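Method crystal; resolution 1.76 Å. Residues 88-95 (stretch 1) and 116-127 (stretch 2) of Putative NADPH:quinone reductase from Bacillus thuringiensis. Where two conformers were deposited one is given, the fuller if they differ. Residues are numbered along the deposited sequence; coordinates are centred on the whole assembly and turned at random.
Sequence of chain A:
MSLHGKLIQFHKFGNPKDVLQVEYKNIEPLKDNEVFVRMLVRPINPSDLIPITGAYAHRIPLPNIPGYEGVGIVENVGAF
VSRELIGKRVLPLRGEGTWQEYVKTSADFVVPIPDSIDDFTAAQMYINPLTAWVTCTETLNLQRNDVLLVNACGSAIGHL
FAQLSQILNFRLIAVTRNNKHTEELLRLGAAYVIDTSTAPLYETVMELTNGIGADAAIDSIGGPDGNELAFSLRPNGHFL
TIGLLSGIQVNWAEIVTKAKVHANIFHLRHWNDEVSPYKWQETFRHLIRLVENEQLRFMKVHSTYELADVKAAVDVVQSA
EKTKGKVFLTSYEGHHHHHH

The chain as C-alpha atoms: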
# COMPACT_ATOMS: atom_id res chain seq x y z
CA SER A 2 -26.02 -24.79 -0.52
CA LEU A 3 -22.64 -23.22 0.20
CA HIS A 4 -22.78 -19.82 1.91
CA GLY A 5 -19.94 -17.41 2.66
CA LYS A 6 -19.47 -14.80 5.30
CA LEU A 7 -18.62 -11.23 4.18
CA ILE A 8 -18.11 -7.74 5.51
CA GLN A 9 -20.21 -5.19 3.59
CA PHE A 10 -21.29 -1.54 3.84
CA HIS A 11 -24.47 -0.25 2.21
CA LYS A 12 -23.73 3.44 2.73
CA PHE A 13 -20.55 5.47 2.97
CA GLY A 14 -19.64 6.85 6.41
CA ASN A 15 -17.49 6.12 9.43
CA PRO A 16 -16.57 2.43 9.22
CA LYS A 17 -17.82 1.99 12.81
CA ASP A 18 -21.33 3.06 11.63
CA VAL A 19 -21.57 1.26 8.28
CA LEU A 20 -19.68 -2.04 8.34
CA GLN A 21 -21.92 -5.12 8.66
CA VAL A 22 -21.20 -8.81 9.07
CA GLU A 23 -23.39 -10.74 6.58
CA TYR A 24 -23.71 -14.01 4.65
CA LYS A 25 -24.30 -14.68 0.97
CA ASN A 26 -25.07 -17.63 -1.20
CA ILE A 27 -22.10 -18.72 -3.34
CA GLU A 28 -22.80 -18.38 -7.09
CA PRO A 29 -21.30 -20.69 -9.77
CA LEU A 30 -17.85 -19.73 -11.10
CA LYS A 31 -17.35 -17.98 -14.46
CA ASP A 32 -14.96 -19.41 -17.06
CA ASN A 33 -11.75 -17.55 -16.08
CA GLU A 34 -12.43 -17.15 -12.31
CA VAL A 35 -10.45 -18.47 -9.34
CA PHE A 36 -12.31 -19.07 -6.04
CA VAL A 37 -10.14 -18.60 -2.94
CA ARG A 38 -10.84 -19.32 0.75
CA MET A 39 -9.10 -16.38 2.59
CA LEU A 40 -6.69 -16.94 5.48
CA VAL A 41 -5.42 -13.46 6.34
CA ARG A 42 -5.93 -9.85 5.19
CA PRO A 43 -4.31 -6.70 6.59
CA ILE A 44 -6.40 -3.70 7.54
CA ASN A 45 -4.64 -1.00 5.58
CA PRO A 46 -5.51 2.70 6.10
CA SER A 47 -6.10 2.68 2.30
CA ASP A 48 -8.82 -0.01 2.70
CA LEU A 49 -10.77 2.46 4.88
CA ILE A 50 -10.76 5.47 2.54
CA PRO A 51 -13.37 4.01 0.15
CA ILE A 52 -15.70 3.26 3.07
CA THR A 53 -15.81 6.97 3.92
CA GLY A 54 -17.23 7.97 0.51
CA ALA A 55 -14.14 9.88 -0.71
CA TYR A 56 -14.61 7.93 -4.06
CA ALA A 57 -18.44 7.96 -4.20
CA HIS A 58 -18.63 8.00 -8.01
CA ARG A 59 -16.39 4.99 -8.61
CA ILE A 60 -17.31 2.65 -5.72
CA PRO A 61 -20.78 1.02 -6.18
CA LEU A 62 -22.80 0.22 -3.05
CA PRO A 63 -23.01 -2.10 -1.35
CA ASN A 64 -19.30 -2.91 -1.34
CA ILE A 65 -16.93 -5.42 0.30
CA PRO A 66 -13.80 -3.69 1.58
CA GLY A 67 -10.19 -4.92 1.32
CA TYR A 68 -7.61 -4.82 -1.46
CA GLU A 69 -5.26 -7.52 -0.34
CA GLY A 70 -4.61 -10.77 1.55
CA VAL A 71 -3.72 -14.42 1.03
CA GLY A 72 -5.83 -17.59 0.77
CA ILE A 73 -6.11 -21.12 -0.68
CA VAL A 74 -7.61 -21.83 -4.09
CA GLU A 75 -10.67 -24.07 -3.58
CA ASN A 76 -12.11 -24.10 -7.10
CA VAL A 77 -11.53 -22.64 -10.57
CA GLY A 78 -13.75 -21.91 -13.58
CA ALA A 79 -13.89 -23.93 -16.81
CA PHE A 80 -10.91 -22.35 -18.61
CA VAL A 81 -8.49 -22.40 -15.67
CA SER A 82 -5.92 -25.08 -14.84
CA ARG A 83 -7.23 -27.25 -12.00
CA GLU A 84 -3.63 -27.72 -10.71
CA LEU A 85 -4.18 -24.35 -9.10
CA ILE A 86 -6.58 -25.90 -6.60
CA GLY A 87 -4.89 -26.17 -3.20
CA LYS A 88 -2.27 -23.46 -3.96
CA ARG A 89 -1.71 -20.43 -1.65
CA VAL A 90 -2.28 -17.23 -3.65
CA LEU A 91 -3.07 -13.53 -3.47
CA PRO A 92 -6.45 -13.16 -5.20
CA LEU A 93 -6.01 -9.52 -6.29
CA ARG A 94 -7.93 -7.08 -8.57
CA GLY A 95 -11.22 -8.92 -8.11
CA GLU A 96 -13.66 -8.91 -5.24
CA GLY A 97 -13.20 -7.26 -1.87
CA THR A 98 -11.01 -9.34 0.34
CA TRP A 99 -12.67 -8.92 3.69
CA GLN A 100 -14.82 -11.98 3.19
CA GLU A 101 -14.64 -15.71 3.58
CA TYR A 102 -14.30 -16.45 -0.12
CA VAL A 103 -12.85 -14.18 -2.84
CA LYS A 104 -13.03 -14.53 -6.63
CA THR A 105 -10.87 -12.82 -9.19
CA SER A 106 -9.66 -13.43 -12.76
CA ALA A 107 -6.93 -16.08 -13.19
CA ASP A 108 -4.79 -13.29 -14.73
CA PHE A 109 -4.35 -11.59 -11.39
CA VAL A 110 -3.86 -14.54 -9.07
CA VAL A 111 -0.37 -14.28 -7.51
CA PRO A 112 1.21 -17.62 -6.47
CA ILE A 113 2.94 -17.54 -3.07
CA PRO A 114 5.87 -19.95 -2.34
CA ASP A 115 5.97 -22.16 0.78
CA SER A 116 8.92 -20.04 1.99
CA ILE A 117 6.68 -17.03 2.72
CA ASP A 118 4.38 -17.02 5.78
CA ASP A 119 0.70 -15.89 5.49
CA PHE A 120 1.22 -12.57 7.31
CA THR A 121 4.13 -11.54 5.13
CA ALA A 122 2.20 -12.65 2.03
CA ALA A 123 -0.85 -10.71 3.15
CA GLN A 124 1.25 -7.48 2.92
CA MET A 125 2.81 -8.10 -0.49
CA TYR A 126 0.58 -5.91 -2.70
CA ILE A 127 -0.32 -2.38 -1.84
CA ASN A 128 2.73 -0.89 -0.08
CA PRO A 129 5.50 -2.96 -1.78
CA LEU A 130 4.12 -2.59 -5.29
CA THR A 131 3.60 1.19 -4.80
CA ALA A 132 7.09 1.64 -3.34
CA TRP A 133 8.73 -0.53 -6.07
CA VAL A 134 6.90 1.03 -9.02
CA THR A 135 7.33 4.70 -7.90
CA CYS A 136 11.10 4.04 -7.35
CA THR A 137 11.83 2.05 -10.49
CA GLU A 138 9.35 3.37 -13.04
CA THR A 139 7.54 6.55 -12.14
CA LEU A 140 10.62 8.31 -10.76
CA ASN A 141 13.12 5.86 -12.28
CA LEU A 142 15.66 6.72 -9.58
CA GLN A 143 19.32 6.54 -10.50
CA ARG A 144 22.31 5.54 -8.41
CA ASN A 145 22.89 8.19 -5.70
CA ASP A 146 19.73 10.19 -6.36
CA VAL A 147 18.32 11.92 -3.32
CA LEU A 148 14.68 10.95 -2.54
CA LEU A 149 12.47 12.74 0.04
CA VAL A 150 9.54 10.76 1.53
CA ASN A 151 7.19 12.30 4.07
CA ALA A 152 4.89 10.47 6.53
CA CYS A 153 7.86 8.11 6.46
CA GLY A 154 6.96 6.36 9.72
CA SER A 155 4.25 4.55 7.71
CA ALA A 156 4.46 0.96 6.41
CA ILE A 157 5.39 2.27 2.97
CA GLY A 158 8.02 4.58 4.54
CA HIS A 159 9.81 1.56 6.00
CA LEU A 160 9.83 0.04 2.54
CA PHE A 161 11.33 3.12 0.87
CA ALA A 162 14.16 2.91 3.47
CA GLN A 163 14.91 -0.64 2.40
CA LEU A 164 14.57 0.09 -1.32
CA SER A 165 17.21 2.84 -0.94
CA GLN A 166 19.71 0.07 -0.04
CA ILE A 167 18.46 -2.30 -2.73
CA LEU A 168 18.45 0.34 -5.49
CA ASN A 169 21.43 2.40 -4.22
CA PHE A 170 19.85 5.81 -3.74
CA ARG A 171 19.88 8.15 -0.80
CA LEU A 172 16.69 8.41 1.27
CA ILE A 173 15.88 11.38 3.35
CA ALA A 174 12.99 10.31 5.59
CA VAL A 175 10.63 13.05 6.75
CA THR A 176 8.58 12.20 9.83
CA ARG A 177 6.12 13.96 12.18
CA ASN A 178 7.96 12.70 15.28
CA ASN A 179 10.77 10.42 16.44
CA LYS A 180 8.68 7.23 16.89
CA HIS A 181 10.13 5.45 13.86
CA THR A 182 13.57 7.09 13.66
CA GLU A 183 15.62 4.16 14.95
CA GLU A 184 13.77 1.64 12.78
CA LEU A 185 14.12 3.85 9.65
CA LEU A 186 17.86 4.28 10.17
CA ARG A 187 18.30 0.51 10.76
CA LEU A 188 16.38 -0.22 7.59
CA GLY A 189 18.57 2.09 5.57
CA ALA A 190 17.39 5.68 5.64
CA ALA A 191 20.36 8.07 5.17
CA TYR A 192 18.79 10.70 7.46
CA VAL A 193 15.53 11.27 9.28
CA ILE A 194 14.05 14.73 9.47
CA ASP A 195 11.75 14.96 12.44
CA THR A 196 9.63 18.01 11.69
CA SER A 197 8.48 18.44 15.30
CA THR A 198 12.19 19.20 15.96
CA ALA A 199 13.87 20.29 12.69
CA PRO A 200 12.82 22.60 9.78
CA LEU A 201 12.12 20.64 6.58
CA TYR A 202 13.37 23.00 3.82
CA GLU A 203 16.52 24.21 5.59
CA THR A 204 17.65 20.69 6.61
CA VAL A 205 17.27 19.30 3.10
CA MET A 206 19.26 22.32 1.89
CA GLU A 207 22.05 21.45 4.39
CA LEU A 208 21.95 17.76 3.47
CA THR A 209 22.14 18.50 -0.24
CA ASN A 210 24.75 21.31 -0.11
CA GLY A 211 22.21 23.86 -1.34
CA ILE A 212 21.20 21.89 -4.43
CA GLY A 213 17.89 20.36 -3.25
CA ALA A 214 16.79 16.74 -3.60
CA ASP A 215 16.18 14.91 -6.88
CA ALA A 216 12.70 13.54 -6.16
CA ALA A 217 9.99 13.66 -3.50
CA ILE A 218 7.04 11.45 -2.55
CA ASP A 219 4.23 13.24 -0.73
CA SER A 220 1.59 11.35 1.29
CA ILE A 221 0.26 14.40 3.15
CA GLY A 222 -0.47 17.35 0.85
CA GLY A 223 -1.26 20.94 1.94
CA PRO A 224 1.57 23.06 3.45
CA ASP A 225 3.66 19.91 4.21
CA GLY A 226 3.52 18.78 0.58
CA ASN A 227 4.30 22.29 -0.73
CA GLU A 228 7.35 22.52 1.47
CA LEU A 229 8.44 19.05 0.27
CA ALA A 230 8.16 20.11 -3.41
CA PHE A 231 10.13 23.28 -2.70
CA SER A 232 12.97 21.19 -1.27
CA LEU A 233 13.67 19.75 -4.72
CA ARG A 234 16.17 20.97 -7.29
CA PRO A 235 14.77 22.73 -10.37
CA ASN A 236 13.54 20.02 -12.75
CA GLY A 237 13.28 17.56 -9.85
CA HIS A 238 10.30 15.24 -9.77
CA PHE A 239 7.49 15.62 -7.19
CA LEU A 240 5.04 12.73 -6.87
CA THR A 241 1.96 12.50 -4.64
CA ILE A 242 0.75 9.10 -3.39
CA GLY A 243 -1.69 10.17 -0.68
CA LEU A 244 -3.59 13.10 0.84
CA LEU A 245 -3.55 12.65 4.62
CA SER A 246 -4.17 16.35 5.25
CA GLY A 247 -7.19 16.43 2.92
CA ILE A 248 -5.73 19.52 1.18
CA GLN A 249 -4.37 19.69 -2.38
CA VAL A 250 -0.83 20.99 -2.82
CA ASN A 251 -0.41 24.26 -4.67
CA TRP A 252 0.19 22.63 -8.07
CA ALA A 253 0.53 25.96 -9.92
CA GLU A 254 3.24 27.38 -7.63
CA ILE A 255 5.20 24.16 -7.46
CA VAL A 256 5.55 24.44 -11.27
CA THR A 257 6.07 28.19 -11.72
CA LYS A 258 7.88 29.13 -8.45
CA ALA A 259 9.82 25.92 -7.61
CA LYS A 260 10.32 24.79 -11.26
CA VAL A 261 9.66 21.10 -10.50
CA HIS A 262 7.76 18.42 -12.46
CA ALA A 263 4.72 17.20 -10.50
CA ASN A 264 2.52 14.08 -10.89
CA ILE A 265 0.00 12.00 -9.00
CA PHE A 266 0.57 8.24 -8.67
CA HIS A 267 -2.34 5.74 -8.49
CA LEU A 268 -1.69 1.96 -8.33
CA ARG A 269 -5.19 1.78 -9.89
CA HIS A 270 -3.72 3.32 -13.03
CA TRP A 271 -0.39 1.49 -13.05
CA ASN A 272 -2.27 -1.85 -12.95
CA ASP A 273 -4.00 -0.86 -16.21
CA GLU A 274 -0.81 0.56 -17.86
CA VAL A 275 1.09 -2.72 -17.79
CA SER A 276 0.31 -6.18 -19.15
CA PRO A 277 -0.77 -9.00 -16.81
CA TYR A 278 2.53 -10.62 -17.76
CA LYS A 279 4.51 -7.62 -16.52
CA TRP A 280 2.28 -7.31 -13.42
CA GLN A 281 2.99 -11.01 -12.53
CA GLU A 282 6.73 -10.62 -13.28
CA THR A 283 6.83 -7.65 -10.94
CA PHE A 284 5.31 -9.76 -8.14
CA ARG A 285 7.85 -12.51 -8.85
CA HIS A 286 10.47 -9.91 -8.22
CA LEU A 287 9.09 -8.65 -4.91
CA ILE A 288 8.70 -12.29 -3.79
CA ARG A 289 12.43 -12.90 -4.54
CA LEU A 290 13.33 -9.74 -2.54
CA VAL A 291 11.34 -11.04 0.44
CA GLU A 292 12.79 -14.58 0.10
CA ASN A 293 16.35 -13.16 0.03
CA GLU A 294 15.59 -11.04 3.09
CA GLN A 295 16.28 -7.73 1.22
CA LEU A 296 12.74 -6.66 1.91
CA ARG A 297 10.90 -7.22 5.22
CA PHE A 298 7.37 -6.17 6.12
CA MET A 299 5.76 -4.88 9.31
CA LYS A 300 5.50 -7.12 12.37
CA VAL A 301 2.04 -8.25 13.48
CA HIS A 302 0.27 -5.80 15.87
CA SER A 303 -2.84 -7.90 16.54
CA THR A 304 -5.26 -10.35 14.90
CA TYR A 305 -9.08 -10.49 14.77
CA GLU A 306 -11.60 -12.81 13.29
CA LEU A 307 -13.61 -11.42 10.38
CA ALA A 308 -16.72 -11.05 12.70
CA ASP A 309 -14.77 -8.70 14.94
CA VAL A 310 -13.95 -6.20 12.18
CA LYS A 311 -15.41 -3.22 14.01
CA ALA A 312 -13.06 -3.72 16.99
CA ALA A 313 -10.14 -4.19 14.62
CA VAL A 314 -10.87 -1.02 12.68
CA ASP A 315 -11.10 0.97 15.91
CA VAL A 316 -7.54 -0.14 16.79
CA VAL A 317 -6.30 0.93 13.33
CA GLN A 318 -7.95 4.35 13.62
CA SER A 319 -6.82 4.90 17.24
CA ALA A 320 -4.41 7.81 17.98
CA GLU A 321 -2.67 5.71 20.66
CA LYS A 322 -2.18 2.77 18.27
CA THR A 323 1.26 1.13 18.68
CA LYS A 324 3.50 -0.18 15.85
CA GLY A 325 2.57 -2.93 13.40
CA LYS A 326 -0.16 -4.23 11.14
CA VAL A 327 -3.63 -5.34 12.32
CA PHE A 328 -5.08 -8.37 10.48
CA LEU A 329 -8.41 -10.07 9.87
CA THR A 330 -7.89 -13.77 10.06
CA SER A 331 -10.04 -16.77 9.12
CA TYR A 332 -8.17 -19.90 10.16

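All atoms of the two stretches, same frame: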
# COMPACT_ATOMS: atom_id res chain seq x y z
N LYS A 88 -3.43 -24.38 -4.00
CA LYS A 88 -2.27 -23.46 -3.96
C LYS A 88 -2.58 -22.23 -3.09
O LYS A 88 -3.71 -21.79 -3.08
CB LYS A 88 -1.89 -22.98 -5.37
CG LYS A 88 -1.27 -24.04 -6.31
CD LYS A 88 0.19 -24.34 -5.99
CE LYS A 88 0.80 -25.27 -7.06
NZ LYS A 88 -0.00 -26.51 -7.20
N ARG A 89 -1.58 -21.70 -2.37
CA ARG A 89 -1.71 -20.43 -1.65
C ARG A 89 -1.41 -19.28 -2.63
O ARG A 89 -0.38 -19.29 -3.31
CB ARG A 89 -0.72 -20.34 -0.46
CG ARG A 89 -1.42 -20.17 0.90
CD ARG A 89 -0.51 -19.91 2.13
NE ARG A 89 0.85 -20.27 1.83
CZ ARG A 89 1.90 -19.53 2.15
NH1 ARG A 89 3.09 -19.90 1.74
NH2 ARG A 89 1.75 -18.40 2.83
N VAL A 90 -2.30 -18.30 -2.65
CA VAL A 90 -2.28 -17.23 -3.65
C VAL A 90 -2.76 -15.91 -3.06
O VAL A 90 -3.50 -15.91 -2.07
CB VAL A 90 -3.22 -17.55 -4.87
CG1 VAL A 90 -2.85 -18.91 -5.52
CG2 VAL A 90 -4.67 -17.51 -4.51
N LEU A 91 -2.37 -14.81 -3.71
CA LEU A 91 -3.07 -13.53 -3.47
C LEU A 91 -4.15 -13.34 -4.53
O LEU A 91 -3.82 -13.22 -5.72
CB LEU A 91 -2.10 -12.34 -3.51
CG LEU A 91 -0.76 -12.52 -2.80
CD1 LEU A 91 0.12 -11.25 -3.02
CD2 LEU A 91 -0.91 -12.86 -1.29
N PRO A 92 -5.43 -13.35 -4.13
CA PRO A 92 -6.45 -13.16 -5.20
C PRO A 92 -6.78 -11.66 -5.43
O PRO A 92 -7.74 -11.13 -4.85
CB PRO A 92 -7.62 -13.92 -4.65
CG PRO A 92 -7.52 -13.79 -3.13
CD PRO A 92 -6.05 -13.70 -2.82
N LEU A 93 -5.98 -10.99 -6.24
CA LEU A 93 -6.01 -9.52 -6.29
C LEU A 93 -6.84 -9.04 -7.48
O LEU A 93 -7.14 -9.82 -8.37
CB LEU A 93 -4.59 -8.97 -6.33
CG LEU A 93 -3.63 -9.49 -5.25
CD1 LEU A 93 -2.20 -8.95 -5.41
CD2 LEU A 93 -4.17 -9.12 -3.83
N ARG A 94 -7.23 -7.76 -7.45
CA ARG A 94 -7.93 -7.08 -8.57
C ARG A 94 -9.23 -7.75 -8.94
O ARG A 94 -9.61 -7.80 -10.13
CB ARG A 94 -7.00 -6.97 -9.79
CG ARG A 94 -5.71 -6.24 -9.48
CD ARG A 94 -4.69 -6.18 -10.64
NE ARG A 94 -5.25 -5.58 -11.87
CZ ARG A 94 -4.53 -5.42 -12.97
NH1 ARG A 94 -3.23 -5.73 -12.97
NH2 ARG A 94 -5.10 -4.93 -14.07
N GLY A 95 -9.91 -8.30 -7.94
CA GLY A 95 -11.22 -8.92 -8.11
C GLY A 95 -12.11 -8.39 -7.02
O GLY A 95 -12.21 -7.16 -6.81
N SER A 116 7.95 -20.85 1.25
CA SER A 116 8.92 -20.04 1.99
C SER A 116 8.35 -18.81 2.71
O SER A 116 8.93 -18.32 3.67
CB SER A 116 9.97 -19.54 0.99
OG SER A 116 11.18 -19.24 1.64
N ILE A 117 7.22 -18.30 2.22
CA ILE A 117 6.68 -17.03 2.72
C ILE A 117 5.45 -17.25 3.61
O ILE A 117 4.49 -17.88 3.19
CB ILE A 117 6.37 -16.08 1.54
CG1 ILE A 117 7.70 -15.75 0.82
CG2 ILE A 117 5.54 -14.86 2.01
CD1 ILE A 117 7.63 -14.65 -0.18
N ASP A 118 5.50 -16.78 4.85
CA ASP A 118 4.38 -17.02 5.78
C ASP A 118 3.15 -16.18 5.37
O ASP A 118 3.27 -15.23 4.58
CB ASP A 118 4.77 -16.69 7.23
CG ASP A 118 4.94 -15.19 7.45
OD1 ASP A 118 3.93 -14.49 7.74
OD2 ASP A 118 6.07 -14.70 7.36
N ASP A 119 1.97 -16.56 5.86
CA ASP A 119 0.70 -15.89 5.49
C ASP A 119 0.70 -14.38 5.81
O ASP A 119 0.14 -13.59 5.06
CB ASP A 119 -0.49 -16.47 6.28
CG ASP A 119 -0.75 -17.93 6.00
OD1 ASP A 119 -0.37 -18.45 4.93
OD2 ASP A 119 -1.34 -18.57 6.88
N PHE A 120 1.31 -13.98 6.92
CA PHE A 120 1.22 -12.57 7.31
C PHE A 120 2.13 -11.66 6.49
O PHE A 120 1.78 -10.53 6.13
CB PHE A 120 1.45 -12.42 8.81
CG PHE A 120 0.36 -13.02 9.62
CD1 PHE A 120 -0.73 -12.24 10.04
CD2 PHE A 120 0.40 -14.40 9.93
CE1 PHE A 120 -1.78 -12.82 10.79
CE2 PHE A 120 -0.63 -14.98 10.69
CZ PHE A 120 -1.74 -14.19 11.12
N THR A 121 3.27 -12.22 6.08
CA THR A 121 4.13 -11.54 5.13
C THR A 121 3.42 -11.48 3.78
O THR A 121 3.36 -10.42 3.15
CB THR A 121 5.49 -12.29 5.06
OG1 THR A 121 6.09 -12.22 6.35
CG2 THR A 121 6.41 -11.62 4.02
N ALA A 122 2.89 -12.63 3.30
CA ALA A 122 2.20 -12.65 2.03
C ALA A 122 1.02 -11.67 1.97
O ALA A 122 0.77 -11.01 0.95
CB ALA A 122 1.69 -14.10 1.73
N ALA A 123 0.32 -11.56 3.09
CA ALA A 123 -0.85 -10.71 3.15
C ALA A 123 -0.51 -9.21 3.00
O ALA A 123 -1.43 -8.36 2.96
CB ALA A 123 -1.58 -10.98 4.49
N GLN A 124 0.78 -8.87 3.01
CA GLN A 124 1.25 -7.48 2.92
C GLN A 124 2.00 -7.19 1.64
O GLN A 124 2.58 -6.08 1.47
CB GLN A 124 2.13 -7.13 4.14
CG GLN A 124 1.43 -7.17 5.49
CD GLN A 124 2.45 -6.88 6.57
OE1 GLN A 124 2.83 -5.74 6.76
NE2 GLN A 124 2.96 -7.92 7.20
N MET A 125 1.95 -8.15 0.69
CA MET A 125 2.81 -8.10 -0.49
C MET A 125 2.41 -7.08 -1.58
O MET A 125 3.24 -6.69 -2.39
CB MET A 125 2.90 -9.50 -1.13
CG MET A 125 3.97 -9.71 -2.27
SD MET A 125 5.69 -9.82 -1.67
CE MET A 125 5.57 -11.24 -0.64
N TYR A 126 1.14 -6.66 -1.57
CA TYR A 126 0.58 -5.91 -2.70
C TYR A 126 0.70 -4.41 -2.54
O TYR A 126 1.53 -3.78 -3.14
CB TYR A 126 -0.86 -6.35 -2.91
CG TYR A 126 -1.66 -5.64 -4.01
CD1 TYR A 126 -1.04 -5.10 -5.16
CD2 TYR A 126 -3.05 -5.60 -3.90
CE1 TYR A 126 -1.82 -4.49 -6.15
CE2 TYR A 126 -3.84 -5.01 -4.89
CZ TYR A 126 -3.21 -4.46 -6.01
OH TYR A 126 -3.98 -3.86 -6.99
N ILE A 127 -0.13 -3.80 -1.71
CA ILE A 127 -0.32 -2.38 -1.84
C ILE A 127 0.94 -1.52 -1.58
O ILE A 127 1.32 -0.74 -2.43
CB ILE A 127 -1.51 -1.89 -0.91
CG1 ILE A 127 -2.84 -2.49 -1.42
CG2 ILE A 127 -1.62 -0.38 -0.95
CD1 ILE A 127 -3.27 -1.99 -2.78

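Residues 89-92 form a strand, and the second stretch packs against it through a short helix that begins at Asp119 and a type I turn from Ala122 to Met125. The two backbones keep their distance: CA of Arg89 lies 8.8 Å from CA of Asp119, CA of Leu91 7.5 Å from CA of Ala123, and CA of Leu93 8.3 Å from CA of Tyr126. No backbone hydrogen bond crosses a gap of this size, so side chains must fill it. Within the strand Arg89 and Leu91 point toward the second stretch and Val90 between them points away; Leu93, just past the strand, also points toward it.

The helix start is fixed locally. Asp118 is its N-cap; OD1 accepts from Thr121 N at 2.9 Å and, weakly, from Phe120 N at 2.8 Å. The Ile117 carbonyl, one residue before the cap, meets Arg89. The guanidinium takes that oxygen at its edge in a fork, with Arg89 NH1 2.9 Å and Arg89 NH2 2.8 Å from Ile117 O. The same NH2 forms a salt bridge with Asp119, 3.0 Å from its OD1, so one arginine ties together the loop and the first helical turn.

Further along, the contact turns apolar. Leu91, in an m,t rotamer, sends CD2 to 4.2 Å from Ala122 CB and CD1 to 3.8 Å from Met125 CB. Leu91 also comes close to the backbone here, with CD2 3.4 Å from Ala122 O. Leu93 repeats the m,t rotamer and lays CD1 over one face of the Tyr126 ring, 3.9 Å from its centroid, a CH-pi contact. Arg94, whose CA-to-CB bond points sideways, adds a lesser contact, with CG 3.9 Å from Tyr126 OH. The pattern is a polar clamp at one end and two leucines of like rotamer beyond it.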